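Local coordinates for RagB/SusD domain protein (Flavobacterium johnsoniae, PDB 5J5U), which binds chitin as a SusD homologue and probably works at the cell surface within a system that breaks down and takes up this polysaccharide, at residues A[99-104]-A[158-163]; A[106-111]-A[151-156]; A[257-262]-A[300-305]; A[281-286]-A[317-322]. All coordinates share one frame; numbering follows the deposited sequence.

Contact 1 (A[99-104]-A[158-163]); sequences NMNAVA and FTQLNA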
loop_
_atom_site.group_PDB
_atom_site.type_symbol
_atom_site.label_atom_id
_atom_site.label_comp_id
_atom_site.label_asym_id
_atom_site.label_seq_id
_atom_site.Cartn_x
_atom_site.Cartn_y
_atom_site.Cartn_z
ATOM N N ASN A 99 -6.513 -21.777 15.554
ATOM C CA ASN A 99 -6.303 -21.317 14.190
ATOM C C ASN A 99 -6.995 -19.994 13.905
ATOM O O ASN A 99 -6.482 -19.175 13.139
ATOM C CB ASN A 99 -6.767 -22.369 13.188
ATOM C CG ASN A 99 -5.731 -23.449 12.968
ATOM O OD1 ASN A 99 -4.550 -23.276 13.294
ATOM N ND2 ASN A 99 -6.163 -24.574 12.409
ATOM N N MET A 100 -8.145 -19.774 14.536
ATOM C CA MET A 100 -8.830 -18.503 14.357
ATOM C C MET A 100 -8.057 -17.434 15.109
ATOM O O MET A 100 -7.829 -16.342 14.590
ATOM C CB MET A 100 -10.267 -18.557 14.846
ATOM C CG MET A 100 -11.064 -17.332 14.453
ATOM S SD MET A 100 -11.868 -17.483 12.840
ATOM C CE MET A 100 -13.073 -18.763 13.229
ATOM N N ASN A 101 -7.648 -17.775 16.329
ATOM C CA ASN A 101 -6.886 -16.876 17.175
ATOM C C ASN A 101 -5.645 -16.370 16.450
ATOM O O ASN A 101 -5.296 -15.199 16.536
ATOM C CB ASN A 101 -6.505 -17.577 18.479
ATOM C CG ASN A 101 -5.734 -16.687 19.423
ATOM O OD1 ASN A 101 -4.504 -16.702 19.434
ATOM N ND2 ASN A 101 -6.452 -15.916 20.238
ATOM N N ALA A 102 -4.984 -17.264 15.737
ATOM C CA ALA A 102 -3.808 -16.888 14.977
ATOM C C ALA A 102 -4.206 -15.972 13.809
ATOM O O ALA A 102 -3.581 -14.917 13.589
ATOM C CB ALA A 102 -3.075 -18.129 14.477
ATOM N N VAL A 103 -5.260 -16.357 13.085
ATOM C CA VAL A 103 -5.701 -15.582 11.930
ATOM C C VAL A 103 -6.029 -14.141 12.361
ATOM O O VAL A 103 -5.512 -13.168 11.796
ATOM C CB VAL A 103 -6.919 -16.250 11.236
ATOM C CG1 VAL A 103 -7.635 -15.267 10.332
ATOM C CG2 VAL A 103 -6.471 -17.471 10.431
ATOM N N ALA A 104 -6.851 -14.020 13.397
ATOM C CA ALA A 104 -7.186 -12.734 13.939
ATOM C C ALA A 104 -5.923 -11.946 14.264
ATOM O O ALA A 104 -5.842 -10.764 13.945
ATOM C CB ALA A 104 -8.052 -12.889 15.165
ATOM N N PHE A 158 2.492 -17.792 12.944
ATOM C CA PHE A 158 2.961 -18.767 11.979
ATOM C C PHE A 158 3.076 -20.133 12.637
ATOM O O PHE A 158 2.526 -21.122 12.143
ATOM C CB PHE A 158 4.314 -18.375 11.399
ATOM C CG PHE A 158 4.931 -19.454 10.564
ATOM C CD1 PHE A 158 4.438 -19.739 9.302
ATOM C CD2 PHE A 158 5.981 -20.212 11.053
ATOM C CE1 PHE A 158 5.004 -20.750 8.533
ATOM C CE2 PHE A 158 6.547 -21.218 10.292
ATOM C CZ PHE A 158 6.059 -21.488 9.033
ATOM N N THR A 159 3.806 -20.177 13.748
ATOM C CA THR A 159 3.989 -21.431 14.473
ATOM C C THR A 159 2.659 -22.013 15.011
ATOM O O THR A 159 2.469 -23.228 15.056
ATOM C CB THR A 159 4.997 -21.222 15.610
ATOM O OG1 THR A 159 6.252 -20.802 15.045
ATOM C CG2 THR A 159 5.190 -22.497 16.425
ATOM N N GLN A 160 1.736 -21.142 15.399
ATOM C CA GLN A 160 0.499 -21.551 16.060
ATOM C C GLN A 160 -0.528 -22.170 15.105
ATOM O O GLN A 160 -1.286 -23.060 15.494
ATOM C CB GLN A 160 -0.094 -20.345 16.782
ATOM C CG GLN A 160 -1.505 -20.485 17.303
ATOM C CD GLN A 160 -1.924 -19.267 18.124
ATOM O OE1 GLN A 160 -1.081 -18.464 18.532
ATOM N NE2 GLN A 160 -3.224 -19.121 18.357
ATOM N N LEU A 161 -0.553 -21.710 13.856
ATOM C CA LEU A 161 -1.424 -22.308 12.831
ATOM C C LEU A 161 -1.118 -23.803 12.674
ATOM O O LEU A 161 -0.005 -24.179 12.296
ATOM C CB LEU A 161 -1.258 -21.582 11.491
ATOM C CG LEU A 161 -1.903 -20.197 11.411
ATOM C CD1 LEU A 161 -1.562 -19.501 10.106
ATOM C CD2 LEU A 161 -3.401 -20.327 11.559
ATOM N N ASN A 162 -2.098 -24.656 12.948
ATOM C CA ASN A 162 -1.817 -26.090 12.979
ATOM C C ASN A 162 -3.018 -26.931 12.523
ATOM O O ASN A 162 -4.158 -26.474 12.548
ATOM C CB ASN A 162 -1.377 -26.466 14.408
ATOM C CG ASN A 162 -1.041 -27.938 14.579
ATOM O OD1 ASN A 162 -1.774 -28.830 14.153
ATOM N ND2 ASN A 162 0.086 -28.194 15.234
ATOM N N ALA A 163 -2.746 -28.166 12.110
ATOM C CA ALA A 163 -3.778 -29.102 11.658
ATOM C C ALA A 163 -4.842 -29.348 12.733
ATOM O O ALA A 163 -5.973 -29.722 12.434
ATOM C CB ALA A 163 -3.140 -30.416 11.244
#
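Two antiparallel neighbours of the SusD-type helical fold, helices 98-119 and 143-160, meet here at their ends: Asn99, in the first turn of one, grips Asn162, in the chain just leaving the other. The grip has two points. Asn99 OD1 accepts from Asn162 N at 2.8 Å, with the donor in the carbonyl plane on a lone pair, and Asn99 ND2 donates to Asn162 O, also at 2.8 Å. A carboxamide suits the place because it presents an acceptor and a donor side by side, matching the N-H and C=O of a single residue; ND2 also bonds to the oxygen of Gly166. With CG beside the backbone N (chi1 -82°), the amide group starts off in the direction of the loop. An alanine here would probably leave the N-H and C=O of Asn162 without their mates and the exit from the helix freer to shift. Two residues earlier, in the last turn of helix 143-160, two side-chain amides meet: Gln160 NE2 reaches Asn101 OD1 at 2.9 Å, the amide planes only 16° apart. The remaining bonds of Gln160, from OE1 to Lys105 NZ and from NE2 to Ser98 O, fix which way its amide is flipped. Beside these polar links Leu161 turns its CD2 methyl onto Ala102 CB, 3.7 Å away, and more loosely toward Val103 CG2 at 4.3 Å. Alanine is small enough to let the leucine close in, and Trp181 of helix 178-195 packs against both Leu161 and Val103. The whole is a helix exit secured by side-chain amides within an antiparallel helical scaffold, consistent with the TPR-like architecture of the SusD family.

Contact 2 (A[106-111]-A[151-156]); sequences IMKVMV and FKDLDE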
loop_
_atom_site.group_PDB
_atom_site.type_symbol
_atom_site.label_atom_id
_atom_site.label_comp_id
_atom_site.label_asym_id
_atom_site.label_seq_id
_atom_site.Cartn_x
_atom_site.Cartn_y
_atom_site.Cartn_z
ATOM N N ILE A 106 -2.927 -12.177 12.957
ATOM C CA ILE A 106 -2.347 -11.755 11.687
ATOM C C ILE A 106 -3.165 -10.572 11.163
ATOM O O ILE A 106 -2.605 -9.537 10.790
ATOM C CB ILE A 106 -2.301 -12.915 10.664
ATOM C CG1 ILE A 106 -1.384 -14.019 11.177
ATOM C CG2 ILE A 106 -1.744 -12.463 9.336
ATOM C CD1 ILE A 106 -1.447 -15.267 10.362
ATOM N N MET A 107 -4.493 -10.701 11.221
ATOM C CA MET A 107 -5.345 -9.607 10.795
ATOM C C MET A 107 -4.931 -8.350 11.550
ATOM O O MET A 107 -4.775 -7.286 10.939
ATOM C CB MET A 107 -6.827 -9.907 11.045
ATOM C CG MET A 107 -7.454 -10.858 10.055
ATOM S SD MET A 107 -7.507 -10.244 8.368
ATOM C CE MET A 107 -8.584 -8.825 8.489
ATOM N N LYS A 108 -4.704 -8.489 12.861
ATOM C CA LYS A 108 -4.538 -7.310 13.693
ATOM C C LYS A 108 -3.287 -6.563 13.271
ATOM O O LYS A 108 -3.253 -5.327 13.324
ATOM C CB LYS A 108 -4.494 -7.659 15.175
ATOM C CG LYS A 108 -4.069 -6.479 16.050
ATOM C CD LYS A 108 -4.826 -6.426 17.364
ATOM C CE LYS A 108 -4.118 -7.182 18.460
ATOM N NZ LYS A 108 -2.666 -6.896 18.523
ATOM N N VAL A 109 -2.292 -7.301 12.771
ATOM C CA VAL A 109 -1.074 -6.632 12.328
ATOM C C VAL A 109 -1.393 -5.831 11.056
ATOM O O VAL A 109 -1.063 -4.656 10.960
ATOM C CB VAL A 109 0.089 -7.633 12.106
ATOM C CG1 VAL A 109 1.307 -6.922 11.522
ATOM C CG2 VAL A 109 0.456 -8.326 13.428
ATOM N N MET A 110 -2.092 -6.449 10.113
ATOM C CA MET A 110 -2.429 -5.785 8.864
ATOM C C MET A 110 -3.265 -4.526 9.097
ATOM O O MET A 110 -3.003 -3.475 8.499
ATOM C CB MET A 110 -3.180 -6.750 7.948
ATOM C CG MET A 110 -2.314 -7.888 7.424
ATOM S SD MET A 110 -3.254 -9.125 6.488
ATOM C CE MET A 110 -3.470 -8.276 4.930
ATOM N N VAL A 111 -4.250 -4.629 9.982
ATOM C CA VAL A 111 -5.033 -3.469 10.377
ATOM C C VAL A 111 -4.119 -2.354 10.936
ATOM O O VAL A 111 -4.208 -1.212 10.491
ATOM C CB VAL A 111 -6.131 -3.845 11.449
ATOM C CG1 VAL A 111 -6.747 -2.597 12.110
ATOM C CG2 VAL A 111 -7.233 -4.775 10.870
ATOM N N PHE A 151 6.398 -8.299 14.921
ATOM C CA PHE A 151 7.253 -9.430 14.615
ATOM C C PHE A 151 6.899 -10.598 15.532
ATOM O O PHE A 151 6.787 -11.738 15.071
ATOM C CB PHE A 151 8.742 -9.068 14.753
ATOM C CG PHE A 151 9.242 -8.129 13.695
ATOM C CD1 PHE A 151 9.037 -8.401 12.348
ATOM C CD2 PHE A 151 9.897 -6.948 14.053
ATOM C CE1 PHE A 151 9.495 -7.507 11.353
ATOM C CE2 PHE A 151 10.353 -6.060 13.088
ATOM C CZ PHE A 151 10.146 -6.342 11.721
ATOM N N LYS A 152 6.728 -10.319 16.825
ATOM C CA LYS A 152 6.354 -11.372 17.769
ATOM C C LYS A 152 5.046 -12.083 17.385
ATOM O O LYS A 152 4.999 -13.318 17.308
ATOM C CB LYS A 152 6.221 -10.811 19.183
ATOM C CG LYS A 152 5.962 -11.891 20.226
ATOM C CD LYS A 152 5.535 -11.305 21.577
ATOM C CE LYS A 152 5.561 -12.380 22.658
ATOM N NZ LYS A 152 5.234 -11.895 24.022
ATOM N N ASP A 153 3.996 -11.314 17.125
ATOM C CA ASP A 153 2.729 -11.905 16.744
ATOM C C ASP A 153 2.801 -12.698 15.436
ATOM O O ASP A 153 2.171 -13.737 15.326
ATOM C CB ASP A 153 1.653 -10.845 16.619
ATOM C CG ASP A 153 1.095 -10.454 17.945
ATOM O OD1 ASP A 153 1.463 -11.118 18.930
ATOM O OD2 ASP A 153 0.267 -9.524 18.004
ATOM N N LEU A 154 3.511 -12.199 14.427
ATOM C CA LEU A 154 3.617 -12.941 13.164
ATOM C C LEU A 154 4.412 -14.248 13.314
ATOM O O LEU A 154 4.024 -15.301 12.776
ATOM C CB LEU A 154 4.246 -12.067 12.090
ATOM C CG LEU A 154 3.374 -10.866 11.721
ATOM C CD1 LEU A 154 4.144 -9.879 10.835
ATOM C CD2 LEU A 154 2.074 -11.328 11.053
ATOM N N ASP A 155 5.519 -14.177 14.048
ATOM C CA ASP A 155 6.307 -15.363 14.356
ATOM C C ASP A 155 5.450 -16.437 15.049
ATOM O O ASP A 155 5.239 -17.569 14.529
ATOM C CB ASP A 155 7.484 -14.965 15.233
ATOM C CG ASP A 155 8.346 -16.134 15.614
ATOM O OD1 ASP A 155 9.334 -16.402 14.892
ATOM O OD2 ASP A 155 8.024 -16.787 16.635
ATOM N N GLU A 156 4.896 -16.052 16.191
ATOM C CA GLU A 156 4.101 -16.986 16.968
ATOM C C GLU A 156 2.856 -17.456 16.241
ATOM O O GLU A 156 2.428 -18.584 16.447
ATOM C CB GLU A 156 3.706 -16.369 18.301
ATOM C CG GLU A 156 4.891 -16.092 19.187
ATOM C CD GLU A 156 4.494 -15.414 20.467
ATOM O OE1 GLU A 156 3.285 -15.170 20.659
ATOM O OE2 GLU A 156 5.393 -15.153 21.292
HETATM O O HOH W 1 -0.548 -8.117 20.047
#
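Leu154 of helix 143-160 points its isobutyl group at Val109 and Ile106 of helix 98-119, in an antiparallel helix pair of the SusD-type helical scaffold. The axes of segments 106-111 and 151-156 approach to 9.6 Å and run 148° apart, a spacing that branched aliphatic side chains fill well. Followed outward, the leucine begins with CB standing back on its own helix; chi1 of -65° puts CG beside the backbone N, and the fork beyond it opens toward the partner. One prong, CD1, meets Val109 CG1 at 4.2 Å. The other, CD2, has two neighbours: Val109 CG2, again at 4.2 Å, and Ile106 CG2 at 4.3 Å. Valine thus offers one methyl to each prong, its beta-branch making a short, broad surface that needs no long reach, and its CG2 also lies 4.2 Å from Asp153 CB. These are ordinary van der Waals distances, a seam in contact without being tightly squeezed. Helix 178-195 closes this apolar side, with Ala185 on Ile106 and Leu192 on Leu154. On the other side of Val109 the seam turns polar. Lys108 leaves its backbone with CG anti to N, then bends along its length while Val84 and Ile88 of helix 66-90 touch the side chain, and its ammonium also bonds to Tyr124 OH. A lysine fits such a boundary, apolar in its stem and charged at its tip. Lys108 NZ and Asp153 OD2 form only a long salt bridge of 4.0 Å, and a water joins them, accepting from Lys108 NZ at 2.9 Å and donating to Asp153 OD2 at 2.6 Å.

Contact 3 (A[257-262]-A[300-305]); sequences GDHFSS and EGVRPG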
loop_
_atom_site.group_PDB
_atom_site.type_symbol
_atom_site.label_atom_id
_atom_site.label_comp_id
_atom_site.label_asym_id
_atom_site.label_seq_id
_atom_site.Cartn_x
_atom_site.Cartn_y
_atom_site.Cartn_z
ATOM N N GLY A 257 -12.389 11.482 -13.000
ATOM C CA GLY A 257 -11.476 12.546 -13.355
ATOM C C GLY A 257 -10.031 12.249 -13.017
ATOM O O GLY A 257 -9.154 13.078 -13.260
ATOM N N ASP A 258 -9.763 11.066 -12.478
ATOM C CA ASP A 258 -8.387 10.718 -12.136
ATOM C C ASP A 258 -7.668 10.091 -13.323
ATOM O O ASP A 258 -8.247 9.275 -14.036
ATOM C CB ASP A 258 -8.327 9.753 -10.945
ATOM C CG ASP A 258 -8.800 10.388 -9.639
ATOM O OD1 ASP A 258 -8.127 11.328 -9.134
ATOM O OD2 ASP A 258 -9.842 9.920 -9.104
ATOM N N HIS A 259 -6.407 10.489 -13.518
ATOM C CA HIS A 259 -5.498 9.883 -14.498
ATOM C C HIS A 259 -4.265 9.389 -13.785
ATOM O O HIS A 259 -3.992 9.805 -12.657
ATOM C CB HIS A 259 -5.055 10.872 -15.573
ATOM C CG HIS A 259 -6.174 11.591 -16.262
ATOM N ND1 HIS A 259 -6.463 11.406 -17.599
ATOM C CD2 HIS A 259 -7.063 12.506 -15.808
ATOM C CE1 HIS A 259 -7.475 12.185 -17.941
ATOM N NE2 HIS A 259 -7.863 12.857 -16.870
ATOM N N PHE A 260 -3.499 8.528 -14.445
ATOM C CA PHE A 260 -2.181 8.165 -13.940
ATOM C C PHE A 260 -1.236 9.337 -14.140
ATOM O O PHE A 260 -1.435 10.176 -15.027
ATOM C CB PHE A 260 -1.646 6.892 -14.624
ATOM C CG PHE A 260 -2.487 5.673 -14.355
ATOM C CD1 PHE A 260 -2.806 5.314 -13.057
ATOM C CD2 PHE A 260 -2.960 4.884 -15.396
ATOM C CE1 PHE A 260 -3.580 4.206 -12.786
ATOM C CE2 PHE A 260 -3.733 3.758 -15.129
ATOM C CZ PHE A 260 -4.045 3.422 -13.819
ATOM N N SER A 261 -0.227 9.444 -13.294
ATOM C CA SER A 261 0.672 10.583 -13.406
ATOM C C SER A 261 1.617 10.436 -14.603
ATOM O O SER A 261 1.873 9.326 -15.066
ATOM C CB SER A 261 1.468 10.747 -12.119
ATOM O OG SER A 261 2.483 9.766 -12.031
ATOM N N SER A 262 2.139 11.552 -15.096
ATOM C CA SER A 262 3.120 11.508 -16.179
ATOM C C SER A 262 4.352 10.678 -15.785
ATOM O O SER A 262 4.960 10.022 -16.618
ATOM C CB SER A 262 3.531 12.929 -16.591
ATOM O OG SER A 262 4.084 13.656 -15.497
ATOM N N GLU A 300 0.104 9.237 -22.593
ATOM C CA GLU A 300 0.717 10.267 -21.765
ATOM C C GLU A 300 -0.088 10.453 -20.484
ATOM O O GLU A 300 -1.318 10.444 -20.517
ATOM C CB GLU A 300 0.827 11.593 -22.530
ATOM C CG GLU A 300 1.831 11.570 -23.683
ATOM C CD GLU A 300 1.685 12.749 -24.654
ATOM O OE1 GLU A 300 0.714 13.535 -24.549
ATOM O OE2 GLU A 300 2.556 12.885 -25.534
ATOM N N GLY A 301 0.603 10.606 -19.357
ATOM C CA GLY A 301 -0.065 10.853 -18.093
ATOM C C GLY A 301 -0.253 12.341 -17.839
ATOM O O GLY A 301 0.155 13.179 -18.647
ATOM N N VAL A 302 -0.874 12.671 -16.713
ATOM C CA VAL A 302 -1.070 14.064 -16.325
ATOM C C VAL A 302 0.046 14.436 -15.357
ATOM O O VAL A 302 0.283 13.727 -14.377
ATOM C CB VAL A 302 -2.460 14.309 -15.649
ATOM C CG1 VAL A 302 -2.565 15.764 -15.150
ATOM C CG2 VAL A 302 -3.611 13.988 -16.609
ATOM N N ARG A 303 0.726 15.545 -15.634
ATOM C CA ARG A 303 1.787 16.033 -14.765
ATOM C C ARG A 303 1.264 16.319 -13.346
ATOM O O ARG A 303 0.227 16.978 -13.177
ATOM C CB ARG A 303 2.412 17.306 -15.361
ATOM C CG ARG A 303 3.534 17.951 -14.531
ATOM C CD ARG A 303 4.900 17.431 -14.931
ATOM N NE ARG A 303 5.978 17.989 -14.114
ATOM C CZ ARG A 303 7.274 17.957 -14.441
ATOM N NH1 ARG A 303 7.675 17.415 -15.595
ATOM N NH2 ARG A 303 8.171 18.493 -13.618
ATOM N N PRO A 304 1.982 15.820 -12.328
ATOM C CA PRO A 304 1.632 16.121 -10.930
ATOM C C PRO A 304 1.549 17.629 -10.692
ATOM O O PRO A 304 2.387 18.381 -11.168
ATOM C CB PRO A 304 2.780 15.494 -10.130
ATOM C CG PRO A 304 3.317 14.401 -11.035
ATOM C CD PRO A 304 3.167 14.953 -12.437
ATOM N N GLY A 305 0.507 18.063 -9.992
ATOM C CA GLY A 305 0.294 19.472 -9.733
ATOM C C GLY A 305 -0.588 20.112 -10.787
ATOM O O GLY A 305 -0.967 21.270 -10.669
#
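Val302 and Ser261 form a single beta bridge in which Val302 supplies both backbone bonds. Its N-H runs to Phe260 O at 3.1 Å, in the carbonyl plane and nearly straight at 164°; its own oxygen receives Ser262 N at 2.9 Å, the donor standing well above the carbonyl plane. Glycine suits position 301, since a CB there would collide with Ser261 O and Ser262 N. Val302 CG2 lies over one face of the His259 imidazole, a CH-pi contact 3.9 Å from the ring centroid and displaced toward the rim, closest to CG at 3.5 Å. The slim valine branch can settle on the ring. Ser262 OG touches Pro304 CD at 3.4 Å.

Farther out, the imidazole is held at both nitrogens, ND1 by Ser319 O and NE2 by Arg308 NE, which fixes the tilt of the face offered to the valine. Ser261 OG bonds to Gln47 O and, weakly, to Leu264 N, while backbone bonds tie Ser261 to His48 and His259 to Ser50. The bridge therefore borders the small antiparallel sheet of 49-50 and 259-260, just where a serine N-cap begins helix 262-270, a strand-to-helix junction pinned by a crossing loop.

Contact 4 (A[281-286]-A[317-322]); sequences TPKTGS and AASGIQ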
loop_
_atom_site.group_PDB
_atom_site.type_symbol
_atom_site.label_atom_id
_atom_site.label_comp_id
_atom_site.label_asym_id
_atom_site.label_seq_id
_atom_site.Cartn_x
_atom_site.Cartn_y
_atom_site.Cartn_z
ATOM N N THR A 281 -5.868 3.916 -20.612
ATOM C CA THR A 281 -6.608 4.061 -21.842
ATOM C C THR A 281 -5.901 5.103 -22.707
ATOM O O THR A 281 -5.312 6.059 -22.182
ATOM C CB THR A 281 -8.038 4.505 -21.591
ATOM O OG1 THR A 281 -8.029 5.826 -21.041
ATOM C CG2 THR A 281 -8.747 3.543 -20.651
ATOM N N PRO A 282 -5.951 4.927 -24.035
ATOM C CA PRO A 282 -5.228 5.829 -24.947
ATOM C C PRO A 282 -5.833 7.231 -24.998
ATOM O O PRO A 282 -7.000 7.388 -24.669
ATOM C CB PRO A 282 -5.371 5.130 -26.305
ATOM C CG PRO A 282 -6.649 4.320 -26.181
ATOM C CD PRO A 282 -6.678 3.857 -24.753
ATOM N N LYS A 283 -5.053 8.236 -25.388
ATOM C CA LYS A 283 -5.608 9.570 -25.635
ATOM C C LYS A 283 -6.632 9.517 -26.778
ATOM O O LYS A 283 -6.488 8.715 -27.709
ATOM C CB LYS A 283 -4.497 10.562 -25.986
ATOM C CG LYS A 283 -3.439 10.747 -24.921
ATOM C CD LYS A 283 -2.141 11.297 -25.533
ATOM C CE LYS A 283 -2.378 12.550 -26.372
ATOM N NZ LYS A 283 -1.085 13.042 -26.919
ATOM N N THR A 284 -7.659 10.363 -26.721
ATOM C CA THR A 284 -8.617 10.439 -27.822
ATOM C C THR A 284 -8.480 11.771 -28.537
ATOM O O THR A 284 -8.820 11.894 -29.712
ATOM C CB THR A 284 -10.065 10.282 -27.360
ATOM O OG1 THR A 284 -10.400 11.347 -26.459
ATOM C CG2 THR A 284 -10.269 8.938 -26.691
ATOM N N GLY A 285 -7.959 12.762 -27.827
ATOM C CA GLY A 285 -7.702 14.057 -28.409
ATOM C C GLY A 285 -6.218 14.290 -28.624
ATOM O O GLY A 285 -5.376 13.629 -28.022
ATOM N N SER A 286 -5.905 15.258 -29.477
ATOM C CA SER A 286 -4.532 15.680 -29.722
ATOM C C SER A 286 -4.154 16.831 -28.822
ATOM O O SER A 286 -5.007 17.644 -28.463
ATOM C CB SER A 286 -4.358 16.123 -31.173
ATOM O OG SER A 286 -3.083 16.721 -31.382
ATOM N N ALA A 317 -6.524 14.848 -24.196
ATOM C CA ALA A 317 -5.127 14.755 -24.589
ATOM C C ALA A 317 -4.274 14.096 -23.505
ATOM O O ALA A 317 -3.050 14.239 -23.492
ATOM C CB ALA A 317 -4.578 16.139 -24.933
ATOM N N ALA A 318 -4.927 13.413 -22.571
ATOM C CA ALA A 318 -4.204 12.611 -21.593
ATOM C C ALA A 318 -4.823 11.210 -21.471
ATOM O O ALA A 318 -6.039 11.047 -21.547
ATOM C CB ALA A 318 -4.169 13.331 -20.210
ATOM N N SER A 319 -3.973 10.207 -21.291
ATOM C CA SER A 319 -4.434 8.852 -21.024
ATOM C C SER A 319 -5.312 8.808 -19.789
ATOM O O SER A 319 -5.119 9.585 -18.837
ATOM C CB SER A 319 -3.254 7.890 -20.819
ATOM O OG SER A 319 -2.590 7.585 -22.036
ATOM N N GLY A 320 -6.246 7.864 -19.798
ATOM C CA GLY A 320 -7.155 7.627 -18.693
ATOM C C GLY A 320 -6.903 6.298 -17.991
ATOM O O GLY A 320 -5.843 5.693 -18.111
ATOM N N ILE A 321 -7.887 5.847 -17.225
ATOM C CA ILE A 321 -7.728 4.619 -16.475
ATOM C C ILE A 321 -8.709 3.592 -16.993
ATOM O O ILE A 321 -9.883 3.904 -17.178
ATOM C CB ILE A 321 -7.933 4.849 -14.968
ATOM C CG1 ILE A 321 -6.838 5.781 -14.431
ATOM C CG2 ILE A 321 -7.951 3.516 -14.227
ATOM C CD1 ILE A 321 -7.109 6.338 -13.036
ATOM N N GLN A 322 -8.217 2.380 -17.239
ATOM C CA GLN A 322 -9.063 1.321 -17.775
ATOM C C GLN A 322 -10.238 1.103 -16.844
ATOM O O GLN A 322 -10.072 1.044 -15.620
ATOM C CB GLN A 322 -8.275 0.024 -17.975
ATOM C CG GLN A 322 -7.276 0.052 -19.144
ATOM C CD GLN A 322 -7.939 -0.211 -20.500
ATOM O OE1 GLN A 322 -9.167 -0.202 -20.618
ATOM N NE2 GLN A 322 -7.123 -0.461 -21.525
#
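Two flat groups, the amide of Gln322 and the peptide joining Ala317 to Ala318, each have a side chain of 281-286 over one face. Thr281 CG2 stands above the Gln322 amide, 3.8 Å from CD. The methylenes of Lys283 pass over the Ala317 peptide, with Lys283 CG 3.7 Å from Ala317 C and Lys283 CE 3.4 Å from Ala317 O; a bend at chi3 (52°) turns CE back over the group. Lysine suits this course because its stem can lie on a peptide face while its tip finds charge: NZ makes salt bridges with Glu296 and Glu300 and bonds to Glu297 O. An alanine here would probably leave those two carboxylates short of a counter-charge and open a gap over the Ala317 peptide.

Between the backbones, Thr281 and Gly320 form an antiparallel hydrogen-bonded pair. Thr281 N donates to Gly320 O at 3.1 Å, from above the carbonyl plane, and Gly320 N returns the bond to Thr281 O, also at 3.1 Å. With OG1 in the crowded position between N and the carbonyl carbon, Thr281 adds a weak second acceptor for Gly320 N at 3.0 Å. Glycine fits opposite, for a CB would run into that hydroxyl. Farther along, Ala317 CB rests on Ser286 O at 3.9 Å, a place for a small residue.

Strand 280-281, which directly follows helix 276-279, pairs with strand 320-321; Lys277 O of that helix receives Gln322 NE2, while Ala318 packs on His259 and Ile321 on Phe260 of strand 259-260.

How the contacts relate
The four contacts form two clusters on opposite sides of the chain's centre. Contact 2 is nested within the loop that contact 1 closes; both lie on the same pair of helices, their centres about 11 Å apart, and Leu161 CD1 meets Ile106 CD1 at 4.2 Å to join them. Contacts 3 and 4, about 10 Å apart between centres, have alternating segments and are knitted together through Ser319, whose N lies 2.8 Å from Glu300 O, and through Val302 CG2 on Ala318 CB at 3.7 Å. Between the clusters the closest approach is that of contacts 2 and 3, about 22 Å between nearest atoms. No ligand marks the chitin site, so none of the contacts can be placed relative to it.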